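Local coordinates for CRISPR protein (Archaeoglobus fulgidus, PDB 4MJK), which probably serves as the Cas5 subunit of an archaeal type I-A Cascade complex, a RAMP-family protein of CRISPR RNA-guided defence, at residues S27-P32 against I230-S235; G70-N75 against T176-P181; P78-D83 against G114-S119; Q194-E199 against P240-E245. All coordinates share one frame; numbering follows the deposited sequence.

Contact 1. Residues S27-P32 against I230-S235; sequences SFYYPP and IPIMTS
The ring of Y30 meets I230 and P231 at its edge: the CD1 methyl of I230 lies near the ring plane beside CD2, and the carbonyl oxygen of P231 sits in the same plane off the phenol end. The neighbouring ring of Y29 takes two methyls obliquely, CD1 of I230 at 3.7 Å from Y29 CD2 and CD1 of I232 at 3.7 Å from Y29 CD1, both isoleucine side chains crossing the tyrosine at about a right angle. Y30 and I230 instead slide past each other in opposite directions. In I230, CG1 stands between the backbone N and the carbonyl carbon (chi1 51°), and with chi2 at 172° CD1 extends on to both tyrosines. I232 CD1 likewise serves both, standing 4.0 Å from Y30 CE2.

One short hydrogen bond carries the polar part, Y30 OH giving its proton to P231 O at 2.6 Å. The donor lies in the carbonyl plane, with a C=O...O angle of 156°. A water then donates to Y30 OH at 2.7 Å and accepts from the backbone N of M233, a selenomethionine, at 2.9 Å. The buried hydroxyl is thus held by two bonds, which also fix how the ring end is placed.

Itself without helix or strand, the loop 27-32 runs into helix 33-46, with P32 at its N-cap position, and packs on the end of strand 225-231. Strand 196-202 borders it through E199, which accepts from the backbone N of Y29 and Y30, while W71 of strand 66-73 meets the Y30 ring edge-to-face and P78 of strand 76-80 touches both tyrosines.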
# COMPACT_ATOMS: atom_id res chain seq x y z
N SER A 27 11.02 -8.15 9.82
CA SER A 27 10.14 -7.67 8.75
C SER A 27 9.89 -8.84 7.79
O SER A 27 10.58 -9.86 7.86
CB SER A 27 10.78 -6.50 8.01
OG SER A 27 12.02 -6.89 7.45
N PHE A 28 8.89 -8.70 6.92
CA PHE A 28 8.45 -9.85 6.12
C PHE A 28 8.35 -9.48 4.65
O PHE A 28 7.66 -8.53 4.30
CB PHE A 28 7.07 -10.32 6.57
CG PHE A 28 7.03 -10.95 7.93
CD1 PHE A 28 7.89 -11.99 8.26
CD2 PHE A 28 6.12 -10.51 8.88
CE1 PHE A 28 7.84 -12.58 9.52
CE2 PHE A 28 6.07 -11.08 10.14
CZ PHE A 28 6.93 -12.12 10.46
N TYR A 29 9.00 -10.25 3.79
CA TYR A 29 8.72 -10.12 2.36
C TYR A 29 7.29 -10.62 2.06
O TYR A 29 6.58 -10.03 1.23
CB TYR A 29 9.74 -10.92 1.54
CG TYR A 29 11.13 -10.33 1.51
CD1 TYR A 29 11.45 -9.28 0.66
CD2 TYR A 29 12.15 -10.86 2.30
CE1 TYR A 29 12.74 -8.75 0.62
CE2 TYR A 29 13.44 -10.34 2.26
CZ TYR A 29 13.73 -9.29 1.42
OH TYR A 29 15.00 -8.76 1.37
N TYR A 30 6.86 -11.68 2.76
CA TYR A 30 5.54 -12.26 2.49
C TYR A 30 4.70 -12.47 3.74
O TYR A 30 5.23 -12.59 4.83
CB TYR A 30 5.67 -13.62 1.79
CG TYR A 30 6.22 -13.53 0.40
CD1 TYR A 30 5.42 -13.08 -0.64
CD2 TYR A 30 7.54 -13.88 0.13
CE1 TYR A 30 5.91 -12.98 -1.93
CE2 TYR A 30 8.04 -13.79 -1.15
CZ TYR A 30 7.21 -13.34 -2.18
OH TYR A 30 7.69 -13.23 -3.48
N PRO A 31 3.37 -12.57 3.57
CA PRO A 31 2.55 -12.91 4.74
C PRO A 31 2.99 -14.25 5.32
O PRO A 31 3.14 -15.22 4.56
CB PRO A 31 1.14 -13.06 4.14
CG PRO A 31 1.16 -12.22 2.92
CD PRO A 31 2.56 -12.42 2.36
N PRO A 32 3.22 -14.31 6.63
CA PRO A 32 3.61 -15.59 7.26
C PRO A 32 2.56 -16.68 7.04
O PRO A 32 1.37 -16.38 6.90
CB PRO A 32 3.72 -15.23 8.74
CG PRO A 32 4.05 -13.74 8.74
CD PRO A 32 3.24 -13.18 7.59
N ILE A 230 12.35 -18.28 0.14
CA ILE A 230 11.20 -17.65 -0.49
C ILE A 230 11.63 -17.04 -1.81
O ILE A 230 12.70 -16.42 -1.90
CB ILE A 230 10.57 -16.53 0.40
CG1 ILE A 230 11.65 -15.56 0.88
CG2 ILE A 230 9.87 -17.16 1.62
CD1 ILE A 230 11.13 -14.32 1.60
N PRO A 231 10.80 -17.21 -2.86
CA PRO A 231 11.19 -16.64 -4.15
C PRO A 231 10.81 -15.16 -4.24
O PRO A 231 9.76 -14.74 -3.72
CB PRO A 231 10.37 -17.46 -5.14
CG PRO A 231 9.10 -17.77 -4.39
CD PRO A 231 9.53 -17.96 -2.93
N ILE A 232 11.67 -14.38 -4.89
CA ILE A 232 11.46 -12.96 -5.11
C ILE A 232 11.61 -12.71 -6.61
O ILE A 232 12.69 -12.84 -7.19
CB ILE A 232 12.49 -12.10 -4.35
CG1 ILE A 232 12.51 -12.44 -2.85
CG2 ILE A 232 12.25 -10.61 -4.64
CD1 ILE A 232 11.43 -11.82 -2.06
N MSE A 233 10.49 -12.37 -7.23
CA MSE A 233 10.41 -12.16 -8.66
C MSE A 233 11.06 -10.82 -9.00
O MSE A 233 10.78 -9.82 -8.34
CB MSE A 233 8.92 -12.13 -9.02
CG MSE A 233 8.57 -12.18 -10.47
SE MSE A 233 6.64 -12.45 -10.59
CE MSE A 233 6.64 -14.35 -11.06
N THR A 234 11.93 -10.81 -10.00
CA THR A 234 12.57 -9.56 -10.43
C THR A 234 12.06 -9.08 -11.78
O THR A 234 12.35 -7.96 -12.20
CB THR A 234 14.11 -9.70 -10.50
OG1 THR A 234 14.45 -10.86 -11.27
CG2 THR A 234 14.69 -9.84 -9.10
N SER A 235 11.31 -9.93 -12.47
CA SER A 235 10.78 -9.60 -13.78
C SER A 235 9.49 -10.35 -13.97
O SER A 235 9.33 -11.48 -13.49
CB SER A 235 11.78 -10.01 -14.88
OG SER A 235 11.14 -10.17 -16.14
O HOH W 1 8.17 -11.60 -5.63

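Contact 2. Residues G70-N75 against T176-P181; sequences GWKALN and TDYSFP
Two hydrogen bonds tie W71 to S179: S179 N gives a nearly straight bond to W71 O (3.0 Å, 173°), and W71 N returns one to S179 OG at 3.1 Å. The same serine hydroxyl hangs over the centre of the indole, 3.0 Å above its plane, and S179 CB makes a CH-pi contact with the six-membered ring. In W71, chi1 of 57° puts CG between the backbone N and the carbonyl carbon, and chi2 of 95° turns the indole face to the serine; an alanine here would probably strip S179 OG and CB of that aromatic floor and open a gap beside Y30 and Y228.

The charged part is the salt bridge of K72 NZ to D177 OD1, 2.9 Å long and coming from above the carboxylate plane; E258 is a second acidic partner of NZ and also takes the hydroxyl of Y178. On its way there the extended lysine chain lays CD over the centre of the Y178 ring, 4.0 Å from the centroid, while W71 N lies at that ring's edge.

T176 OG1 accepts from Y178 N, an ST turn. The turn lies between strands 174-176 and 180-181, and the contact ties it to strand 66-73, an outermost strand, within this chain, of the six-stranded antiparallel sheet.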
# COMPACT_ATOMS: atom_id res chain seq x y z
N GLY A 70 3.26 -23.56 0.80
CA GLY A 70 4.24 -22.78 0.05
C GLY A 70 3.50 -21.74 -0.77
O GLY A 70 2.29 -21.82 -0.95
N TRP A 71 4.24 -20.76 -1.29
CA TRP A 71 3.62 -19.68 -2.03
C TRP A 71 4.64 -19.06 -2.96
O TRP A 71 5.85 -19.24 -2.78
CB TRP A 71 3.07 -18.61 -1.08
CG TRP A 71 4.12 -18.05 -0.15
CD1 TRP A 71 4.87 -16.92 -0.34
CD2 TRP A 71 4.57 -18.62 1.08
NE1 TRP A 71 5.75 -16.75 0.71
CE2 TRP A 71 5.58 -17.79 1.59
CE3 TRP A 71 4.20 -19.77 1.80
CZ2 TRP A 71 6.22 -18.05 2.79
CZ3 TRP A 71 4.85 -20.02 3.01
CH2 TRP A 71 5.85 -19.17 3.48
N LYS A 72 4.14 -18.35 -3.96
CA LYS A 72 4.98 -17.62 -4.90
C LYS A 72 4.22 -16.45 -5.49
O LYS A 72 2.99 -16.50 -5.62
CB LYS A 72 5.48 -18.54 -6.02
CG LYS A 72 4.38 -19.03 -6.93
CD LYS A 72 4.87 -20.09 -7.89
CE LYS A 72 3.72 -20.62 -8.74
NZ LYS A 72 4.14 -21.70 -9.72
N ALA A 73 4.95 -15.39 -5.83
CA ALA A 73 4.36 -14.22 -6.46
C ALA A 73 4.07 -14.61 -7.90
O ALA A 73 4.81 -15.38 -8.48
CB ALA A 73 5.33 -13.04 -6.41
N LEU A 74 2.96 -14.10 -8.45
CA LEU A 74 2.63 -14.32 -9.85
C LEU A 74 3.03 -13.11 -10.69
O LEU A 74 3.36 -13.25 -11.86
CB LEU A 74 1.13 -14.60 -10.01
CG LEU A 74 0.65 -15.83 -9.21
CD1 LEU A 74 -0.86 -16.03 -9.26
CD2 LEU A 74 1.37 -17.07 -9.71
N ASN A 75 3.00 -11.92 -10.10
CA ASN A 75 3.21 -10.72 -10.89
C ASN A 75 3.69 -9.53 -10.06
O ASN A 75 3.46 -8.38 -10.42
CB ASN A 75 1.90 -10.31 -11.58
CG ASN A 75 0.88 -9.81 -10.59
OD1 ASN A 75 0.98 -10.08 -9.39
ND2 ASN A 75 -0.08 -9.03 -11.07
N THR A 176 11.30 -26.65 -7.94
CA THR A 176 10.15 -25.95 -7.34
C THR A 176 10.28 -24.46 -7.56
O THR A 176 11.39 -23.93 -7.63
CB THR A 176 9.98 -26.25 -5.81
OG1 THR A 176 8.77 -25.64 -5.33
CG2 THR A 176 11.15 -25.72 -4.99
N ASP A 177 9.15 -23.80 -7.74
CA ASP A 177 9.13 -22.35 -7.77
C ASP A 177 8.27 -21.81 -6.62
O ASP A 177 7.92 -20.63 -6.61
CB ASP A 177 8.69 -21.80 -9.15
CG ASP A 177 7.35 -22.33 -9.60
OD1 ASP A 177 6.60 -22.87 -8.79
OD2 ASP A 177 7.03 -22.19 -10.80
N TYR A 178 7.98 -22.67 -5.65
CA TYR A 178 7.32 -22.25 -4.40
C TYR A 178 8.30 -22.15 -3.24
O TYR A 178 9.29 -22.88 -3.19
CB TYR A 178 6.26 -23.26 -4.00
CG TYR A 178 5.02 -23.22 -4.83
CD1 TYR A 178 4.90 -24.00 -5.97
CD2 TYR A 178 3.95 -22.42 -4.46
CE1 TYR A 178 3.75 -23.99 -6.74
CE2 TYR A 178 2.79 -22.39 -5.22
CZ TYR A 178 2.70 -23.19 -6.36
OH TYR A 178 1.57 -23.18 -7.12
N SER A 179 7.98 -21.27 -2.29
CA SER A 179 8.73 -21.21 -1.05
C SER A 179 8.77 -22.59 -0.40
O SER A 179 7.90 -23.43 -0.65
CB SER A 179 8.09 -20.18 -0.09
OG SER A 179 6.81 -20.63 0.36
N PHE A 180 9.77 -22.83 0.44
CA PHE A 180 9.85 -24.10 1.13
C PHE A 180 10.60 -23.98 2.44
O PHE A 180 11.47 -23.14 2.59
CB PHE A 180 10.52 -25.15 0.25
CG PHE A 180 11.89 -24.74 -0.25
CD1 PHE A 180 12.01 -24.01 -1.44
CD2 PHE A 180 13.04 -25.08 0.45
CE1 PHE A 180 13.25 -23.64 -1.91
CE2 PHE A 180 14.29 -24.72 -0.02
CZ PHE A 180 14.40 -23.99 -1.20
N PRO A 181 10.28 -24.86 3.40
CA PRO A 181 11.03 -24.83 4.66
C PRO A 181 12.46 -25.32 4.43
O PRO A 181 12.69 -26.30 3.73
CB PRO A 181 10.23 -25.78 5.57
CG PRO A 181 9.53 -26.71 4.63
CD PRO A 181 9.29 -25.95 3.34

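Contact 3. Residues P78-D83 against G114-S119; sequences PLRYSD and GKTILS
L79 and I117 form the hydrogen-bonded pair of an antiparallel beta ladder, with non-hydrogen-bonded pairs P78-L118 and R80-T116 before and after it; strand 76-80 is an outer strand, within this chain, of a three-stranded sheet and runs straight into helix 81-87. The ladder bonds are L79 N to I117 O at 2.7 Å and I117 N to L79 O at 2.9 Å. Y81 N extends the pattern into the helix start by donating to K115 O at 3.1 Å, and that oxygen lies in the plane of the Y81 ring, at its edge.

Apolar contacts divide between the two sides of the sheet. P78 CB lies against T116 CG2 and L118 CD2, on the side where R80 CG runs beside T116 OG1, a hydroxyl that bonds to F28 O. L79 and I117 share the other side. There Y81 and K115 lie side by side and point the same way, K115 CG 3.8 Å from Y81 CD1, with the lysine extended throughout; I117 CD1 approaches the tyrosine obliquely, 3.9 Å from CE1. This side meets the second subunit: Y81 OH bonds to L118 O of that subunit, K115 NZ to its V11 O, and the I117 side chains of both copies pack together.

Within 78-83, R80, the N-cap residue, turns back at chi3 (-62°) and grips D83 side-on in a salt bridge, NH2 meeting OD1 at 2.8 Å and NE meeting OD2 at 3.0 Å. D83 OD2 also takes R80 N at 3.1 Å, and R80 N and R80 NE reach OD2 from the same face of the carboxylate plane.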
# COMPACT_ATOMS: atom_id res chain seq x y z
N PRO A 78 7.80 -7.76 -3.42
CA PRO A 78 7.51 -7.08 -2.14
C PRO A 78 8.42 -5.89 -1.90
O PRO A 78 9.58 -5.89 -2.32
CB PRO A 78 7.78 -8.15 -1.09
CG PRO A 78 7.93 -9.48 -1.88
CD PRO A 78 8.43 -9.07 -3.22
N LEU A 79 7.91 -4.87 -1.23
CA LEU A 79 8.74 -3.73 -0.88
C LEU A 79 8.47 -3.47 0.59
O LEU A 79 7.43 -2.93 0.94
CB LEU A 79 8.37 -2.52 -1.74
CG LEU A 79 9.13 -1.22 -1.47
CD1 LEU A 79 10.60 -1.37 -1.82
CD2 LEU A 79 8.50 -0.04 -2.24
N ARG A 80 9.37 -3.92 1.46
CA ARG A 80 9.15 -3.81 2.89
C ARG A 80 9.28 -2.36 3.31
O ARG A 80 10.05 -1.61 2.70
CB ARG A 80 10.15 -4.68 3.65
CG ARG A 80 10.10 -6.14 3.27
CD ARG A 80 11.29 -6.88 3.84
NE ARG A 80 12.54 -6.35 3.31
CZ ARG A 80 13.74 -6.57 3.85
NH1 ARG A 80 13.84 -7.32 4.95
NH2 ARG A 80 14.82 -6.04 3.30
N TYR A 81 8.55 -1.94 4.33
CA TYR A 81 8.71 -0.56 4.76
C TYR A 81 10.12 -0.35 5.31
O TYR A 81 10.65 0.76 5.31
CB TYR A 81 7.63 -0.12 5.74
CG TYR A 81 6.58 0.74 5.06
CD1 TYR A 81 5.42 0.17 4.55
CD2 TYR A 81 6.77 2.11 4.89
CE1 TYR A 81 4.47 0.94 3.91
CE2 TYR A 81 5.82 2.90 4.24
CZ TYR A 81 4.68 2.30 3.75
OH TYR A 81 3.71 3.05 3.12
N SER A 82 10.75 -1.43 5.76
CA SER A 82 12.14 -1.32 6.17
C SER A 82 13.03 -0.94 4.98
O SER A 82 13.97 -0.17 5.14
CB SER A 82 12.64 -2.57 6.92
OG SER A 82 12.91 -3.64 6.04
N ASP A 83 12.72 -1.47 3.78
CA ASP A 83 13.42 -1.09 2.54
C ASP A 83 13.14 0.39 2.20
O ASP A 83 14.04 1.15 1.84
CB ASP A 83 12.92 -1.93 1.35
CG ASP A 83 13.33 -3.39 1.44
OD1 ASP A 83 14.50 -3.66 1.79
OD2 ASP A 83 12.48 -4.28 1.14
N GLY A 114 6.25 -5.23 10.26
CA GLY A 114 5.68 -6.26 9.40
C GLY A 114 4.79 -5.73 8.28
O GLY A 114 4.02 -6.47 7.69
N LYS A 115 4.91 -4.44 7.98
CA LYS A 115 4.10 -3.84 6.92
C LYS A 115 4.89 -3.78 5.62
O LYS A 115 6.01 -3.28 5.59
CB LYS A 115 3.60 -2.46 7.31
CG LYS A 115 2.67 -1.82 6.27
CD LYS A 115 2.14 -0.49 6.78
CE LYS A 115 1.04 0.07 5.88
NZ LYS A 115 0.41 1.31 6.47
N THR A 116 4.27 -4.28 4.55
CA THR A 116 4.95 -4.52 3.29
C THR A 116 4.06 -4.20 2.11
O THR A 116 2.90 -4.63 2.07
CB THR A 116 5.40 -5.99 3.21
OG1 THR A 116 6.37 -6.23 4.24
CG2 THR A 116 6.03 -6.33 1.86
N ILE A 117 4.58 -3.43 1.16
CA ILE A 117 3.83 -3.13 -0.05
C ILE A 117 4.11 -4.22 -1.09
O ILE A 117 5.22 -4.72 -1.19
CB ILE A 117 4.22 -1.71 -0.59
CG1 ILE A 117 3.67 -0.63 0.34
CG2 ILE A 117 3.72 -1.50 -2.03
CD1 ILE A 117 4.18 0.76 0.01
N LEU A 118 3.09 -4.64 -1.83
CA LEU A 118 3.34 -5.57 -2.94
C LEU A 118 3.24 -4.77 -4.22
O LEU A 118 2.18 -4.27 -4.56
CB LEU A 118 2.36 -6.74 -2.92
CG LEU A 118 2.53 -7.69 -1.72
CD1 LEU A 118 1.35 -8.67 -1.61
CD2 LEU A 118 3.87 -8.48 -1.80
N SER A 119 4.38 -4.61 -4.89
CA SER A 119 4.44 -3.80 -6.11
C SER A 119 4.21 -4.69 -7.34
O SER A 119 4.99 -5.59 -7.62
CB SER A 119 5.81 -3.13 -6.26
OG SER A 119 6.20 -2.46 -5.07
O HOH W 2 8.92 -3.68 7.18

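Contact 4. Residues Q194-E199 against P240-E245; sequences QRWEFE and PECLVE
A cysteine sulfur-aromatic contact joins two small antiparallel sheets here, W196 at the start of strand 196-202 reaching across to C242 of strand 241-246. The sulfur SG sits over one face of the indole, 3.8 Å above the plane and offset toward the rim, 3.9 Å from the centroid of the six-membered ring. SG lies between the backbone N and the carbonyl carbon of C242 (chi1 64°), which directs it at the ring.

P240 fills the other part of the contact. Its CB packs 3.7 Å from W196 NE1, and its CG 3.6 Å from the carbonyl oxygen of Q194, so the proline ring lies against both backbone and indole. W196 CZ2 also comes within 3.6 Å of P240 O, and E241 N lies in the ring plane at the indole edge. A serine in place of W196 would probably leave C242 SG without its aromatic face and open a gap beside P240.

Within 194-199, Q194 OE1 accepts from R195 N at 2.6 Å, on a lone pair in the carbonyl plane, just before the strand.

Strand 225-231 lies next to both segments: its P231 touches W196 and P240, and its I230 pairs through the backbone with E197. Strands 174-176 and 186-193 flank strand 241-246, with T176 and L188 packing on C242.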
# COMPACT_ATOMS: atom_id res chain seq x y z
N GLN A 194 16.93 -16.51 -10.46
CA GLN A 194 17.32 -15.78 -9.26
C GLN A 194 16.29 -15.09 -8.42
O GLN A 194 15.17 -14.76 -8.84
CB GLN A 194 18.43 -14.78 -9.53
CG GLN A 194 19.82 -15.39 -9.38
CD GLN A 194 20.10 -15.81 -7.95
OE1 GLN A 194 19.30 -15.59 -7.04
NE2 GLN A 194 21.27 -16.41 -7.74
N ARG A 195 16.79 -14.86 -7.21
CA ARG A 195 16.12 -14.29 -6.07
C ARG A 195 15.38 -15.34 -5.25
O ARG A 195 14.20 -15.60 -5.42
CB ARG A 195 15.32 -13.05 -6.42
CG ARG A 195 16.24 -11.85 -6.62
CD ARG A 195 16.94 -11.48 -5.32
NE ARG A 195 16.36 -10.26 -4.76
CZ ARG A 195 16.44 -9.90 -3.48
NH1 ARG A 195 17.07 -10.66 -2.60
NH2 ARG A 195 15.88 -8.76 -3.09
N TRP A 196 16.16 -15.93 -4.35
CA TRP A 196 15.65 -16.75 -3.27
C TRP A 196 16.18 -16.20 -1.95
O TRP A 196 17.37 -16.33 -1.62
CB TRP A 196 16.08 -18.20 -3.46
CG TRP A 196 15.33 -18.85 -4.58
CD1 TRP A 196 15.66 -18.83 -5.92
CD2 TRP A 196 14.09 -19.55 -4.48
NE1 TRP A 196 14.72 -19.52 -6.64
CE2 TRP A 196 13.74 -19.96 -5.79
CE3 TRP A 196 13.25 -19.90 -3.41
CZ2 TRP A 196 12.58 -20.70 -6.05
CZ3 TRP A 196 12.11 -20.63 -3.67
CH2 TRP A 196 11.78 -21.02 -4.99
N GLU A 197 15.29 -15.57 -1.19
CA GLU A 197 15.67 -15.00 0.09
C GLU A 197 15.43 -16.00 1.23
O GLU A 197 15.04 -17.14 0.98
CB GLU A 197 14.88 -13.71 0.31
CG GLU A 197 15.68 -12.46 -0.05
CD GLU A 197 16.63 -12.05 1.06
OE1 GLU A 197 17.24 -10.97 0.93
OE2 GLU A 197 16.76 -12.80 2.06
N PHE A 198 15.71 -15.56 2.46
CA PHE A 198 15.49 -16.34 3.67
C PHE A 198 14.50 -15.56 4.53
O PHE A 198 14.56 -14.33 4.60
CB PHE A 198 16.78 -16.48 4.50
CG PHE A 198 17.86 -17.31 3.85
CD1 PHE A 198 18.07 -18.62 4.24
CD2 PHE A 198 18.66 -16.77 2.85
CE1 PHE A 198 19.07 -19.38 3.65
CE2 PHE A 198 19.67 -17.53 2.25
CZ PHE A 198 19.87 -18.83 2.66
N GLU A 199 13.63 -16.27 5.24
CA GLU A 199 12.72 -15.58 6.13
C GLU A 199 12.31 -16.54 7.24
O GLU A 199 12.09 -17.72 6.99
CB GLU A 199 11.50 -15.09 5.34
CG GLU A 199 10.53 -14.20 6.12
CD GLU A 199 10.00 -13.07 5.24
OE1 GLU A 199 10.71 -12.06 5.08
OE2 GLU A 199 8.88 -13.22 4.69
N PRO A 240 11.18 -17.20 -10.20
CA PRO A 240 12.31 -17.85 -9.52
C PRO A 240 12.12 -19.36 -9.43
O PRO A 240 11.01 -19.84 -9.18
CB PRO A 240 12.28 -17.21 -8.13
CG PRO A 240 11.73 -15.83 -8.40
CD PRO A 240 10.65 -16.06 -9.43
N GLU A 241 13.19 -20.11 -9.66
CA GLU A 241 13.11 -21.56 -9.65
C GLU A 241 14.40 -22.14 -9.07
O GLU A 241 15.48 -21.60 -9.29
CB GLU A 241 12.91 -22.07 -11.08
CG GLU A 241 12.59 -23.54 -11.18
CD GLU A 241 12.28 -23.97 -12.61
OE1 GLU A 241 12.33 -23.11 -13.52
OE2 GLU A 241 11.97 -25.16 -12.82
N CYS A 242 14.28 -23.23 -8.32
CA CYS A 242 15.47 -23.93 -7.86
C CYS A 242 15.33 -25.44 -7.85
O CYS A 242 14.22 -25.99 -7.85
CB CYS A 242 15.90 -23.42 -6.50
SG CYS A 242 14.69 -23.76 -5.27
N LEU A 243 16.48 -26.10 -7.84
CA LEU A 243 16.56 -27.55 -7.68
C LEU A 243 16.79 -27.87 -6.22
O LEU A 243 17.70 -27.33 -5.58
CB LEU A 243 17.70 -28.10 -8.52
CG LEU A 243 17.54 -27.93 -10.03
CD1 LEU A 243 18.86 -28.21 -10.75
CD2 LEU A 243 16.42 -28.83 -10.55
N VAL A 244 15.96 -28.74 -5.67
CA VAL A 244 16.03 -29.02 -4.24
C VAL A 244 16.05 -30.52 -4.01
O VAL A 244 15.27 -31.25 -4.64
CB VAL A 244 14.84 -28.39 -3.49
CG1 VAL A 244 14.96 -28.66 -2.01
CG2 VAL A 244 14.79 -26.88 -3.74
N GLU A 245 16.93 -30.96 -3.13
CA GLU A 245 16.98 -32.36 -2.73
C GLU A 245 16.18 -32.52 -1.45
O GLU A 245 16.40 -31.80 -0.47
CB GLU A 245 18.42 -32.80 -2.50
CG GLU A 245 18.72 -34.23 -2.90
CD GLU A 245 20.22 -34.43 -3.17
OE1 GLU A 245 21.03 -34.11 -2.26
OE2 GLU A 245 20.58 -34.85 -4.29

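Contacts 1 and 2 are the inner pair, their centres about 9 and 8 Å from that of the chain, and they touch where Y30 packs on W71; contact 4 is partly buried, with Q194 exposed, and contact 3, although buried, owes part of its cover to the second subunit. Strand 225-231 and its sheet neighbours 180-181 and 196-202 link contacts 1, 2 and 4, whereas contact 3 belongs to another small sheet, reached from contact 1 through F28 O and T116 OG1. Only contact 3 is a regular strand ladder. Contact 2 mixes a salt bridge with aromatic faces, contact 1 relies on methyls and one buried hydroxyl, and contact 4 on sulfur and proline against an indole.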